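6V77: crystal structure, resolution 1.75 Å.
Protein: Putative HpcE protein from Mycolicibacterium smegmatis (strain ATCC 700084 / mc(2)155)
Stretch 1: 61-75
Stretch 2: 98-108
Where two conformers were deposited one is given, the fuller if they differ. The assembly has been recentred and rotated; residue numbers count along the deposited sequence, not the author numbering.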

# COMPACT_ATOMS: atom_id res chain seq x y z
N THR B 61 -11.27 -16.69 15.29
CA THR B 61 -10.40 -16.61 14.13
C THR B 61 -9.10 -15.92 14.52
O THR B 61 -9.13 -14.81 15.05
N ILE B 62 -7.97 -16.55 14.23
CA ILE B 62 -6.68 -15.88 14.40
C ILE B 62 -6.47 -14.96 13.20
O ILE B 62 -6.35 -15.43 12.06
N GLY B 63 -6.46 -13.65 13.45
CA GLY B 63 -6.20 -12.68 12.40
C GLY B 63 -4.73 -12.34 12.31
O GLY B 63 -3.91 -12.77 13.11
N SER B 64 -4.40 -11.53 11.30
CA SER B 64 -3.05 -11.00 11.26
C SER B 64 -2.79 -10.16 12.50
O SER B 64 -3.68 -9.41 12.93
N PRO B 65 -1.60 -10.26 13.10
CA PRO B 65 -1.29 -9.35 14.22
C PRO B 65 -1.22 -7.89 13.79
O PRO B 65 -1.31 -7.01 14.66
N ALA B 66 -1.07 -7.62 12.50
CA ALA B 66 -1.14 -6.27 11.94
C ALA B 66 -2.10 -6.35 10.76
O ALA B 66 -1.68 -6.56 9.62
N PRO B 67 -3.40 -6.24 11.01
CA PRO B 67 -4.37 -6.50 9.94
C PRO B 67 -4.59 -5.32 8.99
O PRO B 67 -5.09 -5.53 7.87
N LEU B 68 -4.24 -4.09 9.38
CA LEU B 68 -4.48 -2.92 8.51
C LEU B 68 -3.28 -1.97 8.53
O LEU B 68 -3.40 -0.79 8.91
N PRO B 69 -2.12 -2.43 8.09
CA PRO B 69 -0.95 -1.55 8.06
C PRO B 69 -1.17 -0.42 7.05
O PRO B 69 -1.77 -0.62 5.99
N ARG B 70 -0.68 0.77 7.40
CA ARG B 70 -0.75 1.88 6.46
C ARG B 70 0.10 1.63 5.22
O ARG B 70 -0.28 2.02 4.11
N GLN B 71 1.27 1.01 5.40
CA GLN B 71 2.19 0.71 4.31
C GLN B 71 2.67 -0.72 4.49
O GLN B 71 2.94 -1.13 5.63
N VAL B 72 2.76 -1.46 3.39
CA VAL B 72 3.30 -2.82 3.37
C VAL B 72 4.49 -2.82 2.43
O VAL B 72 4.35 -2.51 1.24
N PHE B 73 5.64 -3.22 2.94
CA PHE B 73 6.84 -3.31 2.12
C PHE B 73 7.18 -4.77 1.93
O PHE B 73 7.39 -5.50 2.90
N ALA B 74 7.25 -5.20 0.68
CA ALA B 74 7.63 -6.58 0.40
C ALA B 74 8.95 -6.57 -0.36
O ALA B 74 9.12 -5.79 -1.30
N VAL B 75 9.87 -7.42 0.06
CA VAL B 75 11.25 -7.40 -0.41
C VAL B 75 11.45 -8.60 -1.31
O VAL B 75 11.11 -9.73 -0.94
N THR B 98 4.94 -4.12 -3.03
CA THR B 98 3.98 -4.15 -1.93
C THR B 98 3.11 -5.39 -2.08
O THR B 98 3.12 -6.08 -3.10
N LYS B 99 2.39 -5.70 -1.01
CA LYS B 99 1.33 -6.69 -1.03
C LYS B 99 0.10 -5.96 -0.50
O LYS B 99 0.10 -5.51 0.66
N PHE B 100 -0.90 -5.77 -1.36
CA PHE B 100 -1.99 -4.86 -1.01
C PHE B 100 -2.75 -5.37 0.21
O PHE B 100 -2.89 -6.58 0.40
N VAL B 101 -3.21 -4.44 1.05
CA VAL B 101 -3.73 -4.81 2.37
C VAL B 101 -4.96 -5.72 2.29
O VAL B 101 -5.18 -6.52 3.21
N SER B 102 -5.73 -5.67 1.20
CA SER B 102 -6.88 -6.55 1.09
C SER B 102 -6.49 -8.03 1.04
O SER B 102 -7.35 -8.87 1.26
N SER B 103 -5.21 -8.34 0.76
CA SER B 103 -4.72 -9.72 0.71
C SER B 103 -4.22 -10.22 2.06
O SER B 103 -3.88 -11.40 2.17
N ILE B 104 -4.13 -9.35 3.06
CA ILE B 104 -3.57 -9.76 4.34
C ILE B 104 -4.64 -10.50 5.13
O ILE B 104 -5.79 -10.04 5.24
N THR B 105 -4.27 -11.65 5.67
CA THR B 105 -5.14 -12.43 6.54
C THR B 105 -4.30 -12.95 7.70
O THR B 105 -3.08 -12.79 7.73
N GLY B 106 -4.96 -13.61 8.63
CA GLY B 106 -4.27 -14.44 9.59
C GLY B 106 -3.95 -15.78 8.95
O GLY B 106 -4.05 -15.94 7.74
N PRO B 107 -3.54 -16.75 9.75
CA PRO B 107 -3.19 -18.08 9.24
C PRO B 107 -4.42 -18.93 8.96
O PRO B 107 -4.70 -19.93 9.63
N VAL B 108 -5.17 -18.53 7.93
CA VAL B 108 -6.46 -19.14 7.60
C VAL B 108 -6.25 -20.57 7.11
O VAL B 108 -5.28 -20.86 6.39

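Ile62 (chi1 m, chi2 t) opens the contact: its CA-to-CB bond points toward the other stretch, and CG2 meets Pro107 CD at 3.6 Å. Its carbonyl O accepts a CA-H...O contact from Gly106 CA (3.4 Å, 162° at the hydrogen). Gly63 CA is 3.8 Å from Gly106 CA, and a CB on Gly106 would clash with Gly63 CA (2.7 Å) and with Ile62 O (1.9 Å).

Ser64 (chi1 t) lies sideways, its CB 3.6 Å from Ile104 CG2, while its OG accepts from Ala66 N at 3.0 Å and so braces its own loop. Pro67 points away, yet water 1 lies 3.1 Å from Pro67 O and 3.0 Å from Ile104 O, placed to donate to either, though it has more acceptors in reach than protons. Leu68 (chi1 t, chi2 p) also starts away, but CD1 returns to 3.7 Å from Val101 CG2. Val101 CG2 is also 3.6 Å from Pro69 CD, and Pro69 CG lies 3.7 Å from Ile104 CD1.

Val72 (chi1 t) points inward, with CG2 3.9 Å from Ile104 CD1 and CG1 3.5 Å from Lys99 O. Thr98 OG1 (chi1 t) donates to Val72 O at 2.7 Å; water 2 accepts from Val72 N (2.9 Å) and donates to Thr98 OG1 (3.1 Å). Phe73 turns away, whereas Ala74 faces inward, CB 3.9 Å from Lys99 CD.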

# COMPACT_ATOMS: atom_id res chain seq x y z
CB THR B 61 -11.06 -15.81 13.01
OG1 THR B 61 -12.30 -16.42 12.63
CG2 THR B 61 -10.14 -15.71 11.80
CB ILE B 62 -5.52 -16.88 14.53
CG1 ILE B 62 -5.75 -17.85 15.71
CG2 ILE B 62 -4.20 -16.13 14.67
CD1 ILE B 62 -4.57 -18.83 15.96
CB SER B 64 -2.83 -10.14 10.02
OG SER B 64 -1.62 -9.40 10.18
CB PRO B 65 0.06 -9.87 14.74
CG PRO B 65 0.64 -10.66 13.60
CD PRO B 65 -0.52 -11.21 12.80
CB ALA B 66 0.24 -5.76 11.52
CB PRO B 67 -5.66 -6.83 10.71
CG PRO B 67 -5.53 -6.04 11.99
CD PRO B 67 -4.05 -6.04 12.32
CB LEU B 68 -5.77 -2.21 8.91
CG LEU B 68 -6.27 -1.14 7.92
CD1 LEU B 68 -6.41 -1.65 6.48
CD2 LEU B 68 -7.57 -0.50 8.38
CB PRO B 69 0.20 -2.47 7.64
CG PRO B 69 -0.49 -3.63 6.92
CD PRO B 69 -1.81 -3.79 7.59
CB ARG B 70 -0.32 3.17 7.17
CG ARG B 70 -1.37 3.57 8.19
CD ARG B 70 -0.82 4.53 9.22
NE ARG B 70 -0.83 5.89 8.73
CZ ARG B 70 -0.57 6.96 9.50
NH1 ARG B 70 -0.29 6.80 10.79
NH2 ARG B 70 -0.61 8.18 8.98
CB GLN B 71 3.40 1.66 4.30
CG GLN B 71 2.98 3.12 4.11
CD GLN B 71 4.14 4.10 4.27
OE1 GLN B 71 4.31 5.00 3.43
NE2 GLN B 71 4.93 3.94 5.33
CB VAL B 72 2.26 -3.84 2.88
CG1 VAL B 72 2.90 -5.24 2.77
CG2 VAL B 72 1.03 -3.84 3.77
CB PHE B 73 7.99 -2.58 2.79
CG PHE B 73 7.67 -1.16 3.05
CD1 PHE B 73 7.76 -0.22 2.04
CD2 PHE B 73 7.17 -0.77 4.29
CE1 PHE B 73 7.43 1.12 2.25
CE2 PHE B 73 6.84 0.59 4.53
CZ PHE B 73 6.95 1.52 3.50
CB ALA B 74 6.54 -7.29 -0.40
CB VAL B 75 12.22 -7.41 0.77
CG1 VAL B 75 13.67 -7.43 0.29
CG2 VAL B 75 11.95 -6.19 1.70
CB THR B 98 3.12 -2.86 -1.88
OG1 THR B 98 2.46 -2.79 -0.60
CG2 THR B 98 2.09 -2.84 -3.02
CB LYS B 99 1.71 -7.92 -0.19
CG LYS B 99 2.79 -8.78 -0.87
CD LYS B 99 3.54 -9.73 0.10
CE LYS B 99 2.67 -10.89 0.56
NZ LYS B 99 2.13 -11.71 -0.56
CB PHE B 100 -2.91 -4.66 -2.22
CG PHE B 100 -2.25 -3.88 -3.34
CD1 PHE B 100 -2.01 -2.50 -3.19
CD2 PHE B 100 -1.81 -4.51 -4.49
CE1 PHE B 100 -1.39 -1.78 -4.19
CE2 PHE B 100 -1.19 -3.79 -5.50
CZ PHE B 100 -0.98 -2.42 -5.35
CB VAL B 101 -4.00 -3.54 3.22
CG1 VAL B 101 -5.29 -2.82 2.81
CG2 VAL B 101 -4.01 -3.88 4.69
CB SER B 102 -7.73 -6.24 -0.15
OG SER B 102 -6.96 -6.28 -1.34
CB SER B 103 -3.58 -9.85 -0.30
OG SER B 103 -2.42 -9.18 0.16
CB ILE B 104 -3.04 -8.54 5.12
CG1 ILE B 104 -1.75 -8.04 4.46
CG2 ILE B 104 -2.81 -8.89 6.61
CD1 ILE B 104 -1.17 -6.78 5.10
CB THR B 105 -5.77 -13.61 5.81
OG1 THR B 105 -4.74 -14.53 5.49
CG2 THR B 105 -6.47 -13.16 4.51
CB PRO B 107 -2.32 -18.64 10.37
CG PRO B 107 -2.83 -17.99 11.61
CD PRO B 107 -3.24 -16.59 11.19
CB VAL B 108 -7.16 -18.29 6.52
CG1 VAL B 108 -8.42 -18.96 6.00
CG2 VAL B 108 -7.48 -16.90 7.06
O HOH W 1 -6.29 -8.34 7.72
O HOH W 2 1.44 -0.39 1.05